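Local coordinates for colicin-B (Escherichia coli, PDB 1RH1), which kills Escherichia coli and closely related bacteria by forming channels that depolarise the cytoplasmic membrane and dissipate cellular energy, at residues A[145-148]-A[149-153]; A[97-100]-A[101-105]; A[476-479]-A[480-483]. All coordinates share one frame; numbering follows the deposited sequence.

Contact 1: A[145-148]-A[149-153]; sequences QQLE and QVTDI
The amide oxygen of Gln149 reaches back over Gln146 and takes two bonds from that one residue. Gln146 N donates to Gln149 OE1 at 3.1 Å, tilted only 16° from the carbonyl plane. The side-chain NE2 of Gln146 also meets Gln149 OE1 at 3.1 Å, along a nearly straight N-H line (169°), but it comes from above the carbonyl plane while the acceptor stays in the amide plane of Gln146. The two amides stand almost perpendicular, and together the bonds fix the rotation of the Gln149 amide. Gln145 crosses Gln149 at about a right angle, and its CB rests 3.8 Å from CG1 of Val150. Further along the turn, Val150 N bonds to Leu147 O at 3.1 Å, and Thr151 N adds a weak bond to the same oxygen. Leu147 CD1 packs 3.8 Å from Thr151 CG2. Thr151 OG1 stands opposite its own backbone N (chi1 -177°) and bonds to Pro166 O, while CG2 faces Leu147. Gln145 and Val150 both lie against Tyr282 of strand 281-286. The arrangement is a weakly bonded helical turn, 147-150, directly following strand 139-146, with the extended Gln149 side chain reaching back to the strand's last residue, Gln146.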
ATOM      1  N   GLN A 145       7.868  25.251   3.007  1.00  4.89           N
ATOM      2  CA  GLN A 145       9.188  24.727   3.334  1.00  2.91           C
ATOM      3  C   GLN A 145      10.210  24.986   2.231  1.00  4.10           C
ATOM      4  O   GLN A 145       9.925  24.790   1.048  1.00  3.92           O
ATOM      5  CB  GLN A 145       9.186  23.237   3.523  1.00  4.26           C
ATOM      6  CG  GLN A 145       8.512  22.621   4.711  1.00  6.15           C
ATOM      7  CD  GLN A 145       9.331  22.681   5.972  1.00  7.04           C
ATOM      8  OE1 GLN A 145       9.406  23.717   6.616  1.00  9.61           O
ATOM      9  NE2 GLN A 145       9.942  21.568   6.359  1.00  9.60           N
ATOM     10  N   GLN A 146      11.430  25.398   2.585  1.00  2.00           N
ATOM     11  CA  GLN A 146      12.528  25.504   1.628  1.00  6.34           C
ATOM     12  C   GLN A 146      12.836  24.149   0.962  1.00  3.65           C
ATOM     13  O   GLN A 146      12.617  23.115   1.606  1.00  3.09           O
ATOM     14  CB  GLN A 146      13.749  26.008   2.359  1.00  6.57           C
ATOM     15  CG  GLN A 146      13.644  27.454   2.799  1.00 10.33           C
ATOM     16  CD  GLN A 146      14.673  27.804   3.863  1.00 15.20           C
ATOM     17  OE1 GLN A 146      15.472  28.737   3.745  1.00 14.72           O
ATOM     18  NE2 GLN A 146      14.642  27.042   4.959  1.00 22.94           N
ATOM     19  N   LEU A 147      13.347  24.102  -0.290  1.00  6.11           N
ATOM     20  CA  LEU A 147      13.539  22.846  -1.014  1.00  4.66           C
ATOM     21  C   LEU A 147      14.285  21.771  -0.246  1.00  9.03           C
ATOM     22  O   LEU A 147      13.833  20.632  -0.079  1.00  9.63           O
ATOM     23  CB  LEU A 147      14.305  23.045  -2.310  1.00  2.00           C
ATOM     24  CG  LEU A 147      14.411  21.778  -3.166  1.00  2.00           C
ATOM     25  CD1 LEU A 147      13.100  21.542  -3.866  1.00  2.00           C
ATOM     26  CD2 LEU A 147      15.499  21.908  -4.193  1.00  2.83           C
ATOM     27  N   GLU A 148      15.430  22.215   0.264  1.00 10.10           N
ATOM     28  CA  GLU A 148      16.309  21.362   1.017  1.00  9.48           C
ATOM     29  C   GLU A 148      15.688  20.819   2.271  1.00  6.28           C
ATOM     30  O   GLU A 148      16.083  19.718   2.612  1.00 11.50           O
ATOM     31  CB  GLU A 148      17.600  22.099   1.372  1.00 14.40           C
ATOM     32  CG  GLU A 148      17.542  23.536   1.895  1.00 24.72           C
ATOM     33  CD  GLU A 148      17.422  24.672   0.859  1.00 34.66           C
ATOM     34  OE1 GLU A 148      17.293  25.829   1.287  1.00 37.03           O
ATOM     35  OE2 GLU A 148      17.471  24.426  -0.358  1.00 40.87           O
ATOM     36  N   GLN A 149      14.733  21.464   2.952  1.00  5.39           N
ATOM     37  CA  GLN A 149      14.114  20.865   4.130  1.00  5.13           C
ATOM     38  C   GLN A 149      13.218  19.679   3.814  1.00  3.17           C
ATOM     39  O   GLN A 149      12.940  18.906   4.732  1.00  7.25           O
ATOM     40  CB  GLN A 149      13.247  21.842   4.892  1.00  8.29           C
ATOM     41  CG  GLN A 149      13.971  23.001   5.534  1.00 12.16           C
ATOM     42  CD  GLN A 149      13.025  24.037   6.143  1.00 13.12           C
ATOM     43  OE1 GLN A 149      12.440  24.897   5.475  1.00  7.50           O
ATOM     44  NE2 GLN A 149      12.887  23.967   7.467  1.00 16.49           N
ATOM     45  N   VAL A 150      12.730  19.485   2.574  1.00  5.14           N
ATOM     46  CA  VAL A 150      11.881  18.327   2.259  1.00  2.78           C
ATOM     47  C   VAL A 150      12.546  17.340   1.332  1.00  3.73           C
ATOM     48  O   VAL A 150      12.009  16.250   1.144  1.00  4.04           O
ATOM     49  CB  VAL A 150      10.544  18.708   1.588  1.00  2.00           C
ATOM     50  CG1 VAL A 150       9.883  19.698   2.490  1.00  2.00           C
ATOM     51  CG2 VAL A 150      10.696  19.344   0.229  1.00  2.00           C
ATOM     52  N   THR A 151      13.685  17.710   0.729  1.00  2.49           N
ATOM     53  CA  THR A 151      14.397  16.838  -0.185  1.00  2.00           C
ATOM     54  C   THR A 151      15.864  17.208  -0.363  1.00  4.90           C
ATOM     55  O   THR A 151      16.231  18.381  -0.242  1.00  2.00           O
ATOM     56  CB  THR A 151      13.631  16.869  -1.519  1.00  2.00           C
ATOM     57  OG1 THR A 151      14.279  15.962  -2.388  1.00  2.00           O
ATOM     58  CG2 THR A 151      13.560  18.248  -2.125  1.00  3.45           C
ATOM     59  N   ASP A 152      16.694  16.164  -0.624  1.00  8.22           N
ATOM     60  CA  ASP A 152      18.147  16.278  -0.899  1.00  9.30           C
ATOM     61  C   ASP A 152      18.648  16.476  -2.337  1.00 10.94           C
ATOM     62  O   ASP A 152      19.862  16.558  -2.583  1.00 10.39           O
ATOM     63  CB  ASP A 152      18.890  15.061  -0.358  1.00  9.38           C
ATOM     64  CG  ASP A 152      19.127  15.121   1.140  1.00 14.34           C
ATOM     65  OD1 ASP A 152      19.382  14.061   1.716  1.00 14.87           O
ATOM     66  OD2 ASP A 152      19.067  16.212   1.726  1.00 16.53           O
ATOM     67  N   ILE A 153      17.687  16.535  -3.285  1.00  9.16           N
ATOM     68  CA  ILE A 153      17.900  16.785  -4.704  1.00  5.25           C
ATOM     69  C   ILE A 153      18.146  18.275  -4.835  1.00  3.89           C
ATOM     70  O   ILE A 153      17.419  19.115  -4.287  1.00  2.00           O
ATOM     71  CB  ILE A 153      16.639  16.326  -5.494  1.00  3.78           C
ATOM     72  CG1 ILE A 153      16.654  14.797  -5.470  1.00  2.00           C
ATOM     73  CG2 ILE A 153      16.569  16.948  -6.885  1.00  2.00           C
ATOM     74  CD1 ILE A 153      16.096  14.077  -6.696  1.00  2.00           C
TER

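Contact 2: A[97-100]-A[101-105]; sequences EKVS and AARTV
Glu97 and Lys98 lead into helix 99-110, whose first turns run from Val99 through 101-105 with i to i+4 backbone bonds. Arg103 N donates to Val99 O at 2.8 Å, while the bond from Ala102 N to Lys98 O is weak. Ser100 O accepts twice from Thr104. Thr104 OG1 donates to Ser100 O at 3.0 Å in the carbonyl plane, whereas Thr104 N, 3.2 Å from Ser100 O, lies above it. Chi1 of -64° keeps OG1 beside the threonine's own N, where both donors share one acceptor. Arg103 starts with CG anti to its N, then bends at chi3 (40°) and doubles back toward the helix start. Arg103 NH2 comes 3.3 Å from Ser100 CA, Arg103 NH1 lies 3.7 Å from Val99 CG1, and Val99 C lies over one guanidinium face, offset toward the rim. Glu97 OE1 caps the helix start through a weak bond from Ser100 N. A water at the guanidinium edge donates to Glu97 OE1 and accepts from Arg103 NH2. Glu97 OE1 and Arg103 NH2 are 4.4 Å apart, beyond a salt bridge, so the water probably relays part of the attraction; the carboxylate may also steady the positive helix end.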
ATOM      1  N   GLU A  97       8.309  28.400  14.431  1.00  7.99           N
ATOM      2  CA  GLU A  97       7.579  27.399  13.686  1.00 12.79           C
ATOM      3  C   GLU A  97       7.559  26.065  14.402  1.00 15.52           C
ATOM      4  O   GLU A  97       8.477  25.809  15.192  1.00 19.36           O
ATOM      5  CB  GLU A  97       8.204  27.279  12.310  1.00 13.59           C
ATOM      6  CG  GLU A  97       9.722  27.283  12.195  1.00 16.10           C
ATOM      7  CD  GLU A  97      10.383  25.948  12.481  1.00 15.87           C
ATOM      8  OE1 GLU A  97      10.292  25.047  11.645  1.00 14.78           O
ATOM      9  OE2 GLU A  97      10.995  25.834  13.542  1.00 17.30           O
ATOM     10  N   LYS A  98       6.546  25.205  14.176  1.00 13.64           N
ATOM     11  CA  LYS A  98       6.463  23.949  14.919  1.00 13.33           C
ATOM     12  C   LYS A  98       6.880  22.670  14.184  1.00  9.99           C
ATOM     13  O   LYS A  98       6.911  21.584  14.789  1.00  8.80           O
ATOM     14  CB  LYS A  98       5.022  23.851  15.456  1.00 14.46           C
ATOM     15  CG  LYS A  98       4.754  22.863  16.620  1.00 17.81           C
ATOM     16  CD  LYS A  98       5.616  23.079  17.877  1.00 25.67           C
ATOM     17  CE  LYS A  98       5.464  24.419  18.625  1.00 29.54           C
ATOM     18  NZ  LYS A  98       6.490  24.582  19.652  1.00 27.70           N
ATOM     19  N   VAL A  99       7.283  22.786  12.900  1.00  6.59           N
ATOM     20  CA  VAL A  99       7.642  21.615  12.103  1.00  2.33           C
ATOM     21  C   VAL A  99       8.941  20.997  12.537  1.00  2.00           C
ATOM     22  O   VAL A  99       9.041  19.788  12.626  1.00  2.65           O
ATOM     23  CB  VAL A  99       7.771  21.938  10.630  1.00  2.00           C
ATOM     24  CG1 VAL A  99       7.833  20.634   9.863  1.00  2.00           C
ATOM     25  CG2 VAL A  99       6.580  22.737  10.155  1.00  2.00           C
ATOM     26  N   SER A 100       9.935  21.808  12.851  1.00  2.16           N
ATOM     27  CA  SER A 100      11.231  21.339  13.272  1.00  7.03           C
ATOM     28  C   SER A 100      11.172  20.446  14.506  1.00  5.12           C
ATOM     29  O   SER A 100      11.963  19.512  14.614  1.00  3.78           O
ATOM     30  CB  SER A 100      12.066  22.575  13.490  1.00 10.02           C
ATOM     31  OG  SER A 100      13.396  22.318  13.914  1.00 21.67           O
ATOM     32  N   ALA A 101      10.214  20.687  15.410  1.00  5.02           N
ATOM     33  CA  ALA A 101      10.021  19.839  16.584  1.00  2.00           C
ATOM     34  C   ALA A 101       9.364  18.519  16.203  1.00  3.39           C
ATOM     35  O   ALA A 101       9.807  17.469  16.667  1.00 11.89           O
ATOM     36  CB  ALA A 101       9.131  20.512  17.598  1.00  2.00           C
ATOM     37  N   ALA A 102       8.317  18.527  15.361  1.00  3.58           N
ATOM     38  CA  ALA A 102       7.677  17.315  14.880  1.00  2.00           C
ATOM     39  C   ALA A 102       8.632  16.474  14.045  1.00  3.11           C
ATOM     40  O   ALA A 102       8.519  15.254  13.998  1.00  5.16           O
ATOM     41  CB  ALA A 102       6.501  17.658  14.005  1.00  2.00           C
ATOM     42  N   ARG A 103       9.604  17.099  13.372  1.00  2.58           N
ATOM     43  CA  ARG A 103      10.542  16.396  12.530  1.00  2.00           C
ATOM     44  C   ARG A 103      11.494  15.642  13.411  1.00  3.14           C
ATOM     45  O   ARG A 103      11.813  14.493  13.117  1.00  3.83           O
ATOM     46  CB  ARG A 103      11.269  17.385  11.699  1.00  2.00           C
ATOM     47  CG  ARG A 103      12.275  16.788  10.734  1.00  2.00           C
ATOM     48  CD  ARG A 103      12.641  17.793   9.639  1.00  2.00           C
ATOM     49  NE  ARG A 103      12.790  19.156  10.132  1.00  6.00           N
ATOM     50  CZ  ARG A 103      12.132  20.197   9.593  1.00  9.64           C
ATOM     51  NH1 ARG A 103      11.284  20.084   8.553  1.00  2.90           N
ATOM     52  NH2 ARG A 103      12.333  21.396  10.139  1.00 12.80           N
ATOM     53  N   THR A 104      11.905  16.272  14.519  1.00  2.00           N
ATOM     54  CA  THR A 104      12.787  15.628  15.472  1.00  2.00           C
ATOM     55  C   THR A 104      12.143  14.378  16.022  1.00  3.73           C
ATOM     56  O   THR A 104      12.833  13.373  16.084  1.00  6.21           O
ATOM     57  CB  THR A 104      13.103  16.557  16.600  1.00  2.00           C
ATOM     58  OG1 THR A 104      13.815  17.639  16.046  1.00  2.00           O
ATOM     59  CG2 THR A 104      13.952  15.920  17.641  1.00  3.39           C
ATOM     60  N   VAL A 105      10.858  14.369  16.387  1.00  3.51           N
ATOM     61  CA  VAL A 105      10.190  13.158  16.843  1.00  2.00           C
ATOM     62  C   VAL A 105      10.069  12.156  15.705  1.00  3.37           C
ATOM     63  O   VAL A 105      10.239  10.957  15.936  1.00  2.00           O
ATOM     64  CB  VAL A 105       8.811  13.530  17.392  1.00  2.00           C
ATOM     65  CG1 VAL A 105       7.986  12.322  17.767  1.00  2.00           C
ATOM     66  CG2 VAL A 105       9.040  14.371  18.631  1.00  2.00           C
TER
HETATM   67  O   HOH W   1      10.534  23.825   8.944  1.00 22.12           O

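Contact 3: A[476-479]-A[480-483]; sequences GLSA and TVVG
Helix 479-495 of the pore-forming domain begins here, with Ser478 at its N-cap and residues from Leu477 on lying in a predicted transmembrane span. The first helical bond runs from Val482 N to Ser478 O, at 2.9 Å and essentially straight (179°). Gly483 N follows with a bond to Ala479 O at 3.1 Å, its donor lying above the carbonyl plane. Leu477, just ahead of the cap, turns its side chain back onto the first turn and crosses Val481 at about a right angle. CG1 of Val481 does the touching: it lies 3.5 Å from Leu477 CD1 and 3.8 Å from Leu477 CB. Its position anti to the backbone N (chi1 -176°) sends that methyl toward the leucine and directs Val481 CG2 to the serine, 3.5 Å from Ser478 OG. Val482 contributes its own CG2, which meets Leu477 CB at 4.0 Å and comes 3.2 Å from Ser478 O. Outside the turn, Leu477 packs on Ala395 and Val481 on Ile392, both of helix 386-398, while Val482 faces Lys335 and Val336 of the long helix 291-340. The contact is chiefly apolar: the side chains of Leu477, Val481 and Val482 pack on one flank of the helix start, and the carbonyls of Ser478 and Ala479 are engaged by amides of the first turn, consistent with a hydrophobic hairpin segment that can enter a membrane.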
ATOM      1  N   GLY A 476       6.757 -44.788   8.310  1.00 18.13           N
ATOM      2  CA  GLY A 476       7.663 -45.912   8.435  1.00 19.49           C
ATOM      3  C   GLY A 476       7.370 -46.869   7.277  1.00 24.60           C
ATOM      4  O   GLY A 476       6.540 -47.783   7.445  1.00 31.26           O
ATOM      5  N   LEU A 477       7.981 -46.669   6.086  1.00 15.54           N
ATOM      6  CA  LEU A 477       7.695 -47.549   4.945  1.00 15.07           C
ATOM      7  C   LEU A 477       8.966 -47.935   4.191  1.00 14.06           C
ATOM      8  O   LEU A 477       9.928 -47.157   4.143  1.00 12.40           O
ATOM      9  CB  LEU A 477       6.767 -46.890   3.913  1.00 15.82           C
ATOM     10  CG  LEU A 477       5.492 -46.156   4.275  1.00 12.96           C
ATOM     11  CD1 LEU A 477       5.050 -45.377   3.057  1.00 12.94           C
ATOM     12  CD2 LEU A 477       4.434 -47.115   4.774  1.00 14.02           C
ATOM     13  N   SER A 478       8.961 -49.119   3.546  1.00  9.55           N
ATOM     14  CA  SER A 478      10.101 -49.584   2.776  1.00  6.65           C
ATOM     15  C   SER A 478      10.365 -48.761   1.509  1.00  6.15           C
ATOM     16  O   SER A 478       9.537 -47.935   1.130  1.00 10.61           O
ATOM     17  CB  SER A 478       9.873 -51.044   2.418  1.00  6.58           C
ATOM     18  OG  SER A 478       9.117 -51.282   1.239  1.00 12.71           O
ATOM     19  N   ALA A 479      11.496 -48.934   0.821  1.00  4.10           N
ATOM     20  CA  ALA A 479      11.785 -48.187  -0.390  1.00  3.61           C
ATOM     21  C   ALA A 479      10.867 -48.410  -1.590  1.00  5.78           C
ATOM     22  O   ALA A 479      10.664 -47.504  -2.410  1.00  4.70           O
ATOM     23  CB  ALA A 479      13.178 -48.485  -0.865  1.00  2.70           C
ATOM     24  N   THR A 480      10.274 -49.607  -1.695  1.00  5.00           N
ATOM     25  CA  THR A 480       9.406 -49.926  -2.823  1.00  2.64           C
ATOM     26  C   THR A 480       8.183 -49.058  -2.737  1.00  4.40           C
ATOM     27  O   THR A 480       7.814 -48.380  -3.690  1.00  8.21           O
ATOM     28  CB  THR A 480       8.934 -51.362  -2.813  1.00  3.75           C
ATOM     29  OG1 THR A 480      10.003 -52.151  -2.336  1.00  9.65           O
ATOM     30  CG2 THR A 480       8.564 -51.844  -4.200  1.00  6.64           C
ATOM     31  N   VAL A 481       7.661 -49.073  -1.507  1.00  6.78           N
ATOM     32  CA  VAL A 481       6.501 -48.328  -1.074  1.00  5.34           C
ATOM     33  C   VAL A 481       6.789 -46.841  -1.149  1.00  4.96           C
ATOM     34  O   VAL A 481       6.038 -46.167  -1.841  1.00  8.31           O
ATOM     35  CB  VAL A 481       6.162 -48.768   0.347  1.00  2.00           C
ATOM     36  CG1 VAL A 481       4.901 -48.103   0.834  1.00  2.00           C
ATOM     37  CG2 VAL A 481       5.921 -50.262   0.340  1.00  3.39           C
ATOM     38  N   VAL A 482       7.831 -46.278  -0.523  1.00  4.65           N
ATOM     39  CA  VAL A 482       8.144 -44.849  -0.626  1.00  6.12           C
ATOM     40  C   VAL A 482       8.205 -44.375  -2.081  1.00  5.62           C
ATOM     41  O   VAL A 482       7.808 -43.250  -2.386  1.00  9.12           O
ATOM     42  CB  VAL A 482       9.486 -44.575   0.094  1.00  4.58           C
ATOM     43  CG1 VAL A 482      10.027 -43.157  -0.085  1.00  2.00           C
ATOM     44  CG2 VAL A 482       9.196 -44.786   1.563  1.00  5.19           C
ATOM     45  N   GLY A 483       8.654 -45.239  -2.994  1.00  3.81           N
ATOM     46  CA  GLY A 483       8.625 -44.900  -4.399  1.00  6.13           C
ATOM     47  C   GLY A 483       7.192 -44.788  -4.943  1.00  6.78           C
ATOM     48  O   GLY A 483       6.858 -43.826  -5.637  1.00 12.07           O
TER

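Along the chain contact 2 comes first, then contact 1, and contact 3 much later. Contacts 1 and 2 belong to the N-terminal part of the protein, their centres 15 Å apart, and they touch: the Arg103 guanidinium packs against Gln145 and Gln149, so Arg103 lies where the two local turns meet. They join strand 139-146 of the mixed sheet, with helix 147-150 after it, to helix 99-110 lying on the five-stranded antiparallel sheet. Contact 3 lies about 68 Å from each of them, centre to centre, on the opposite side of the chain's centre, in the helical pore-forming domain. The long helix 291-340 bridges this distance, linking the two halves of the toxin.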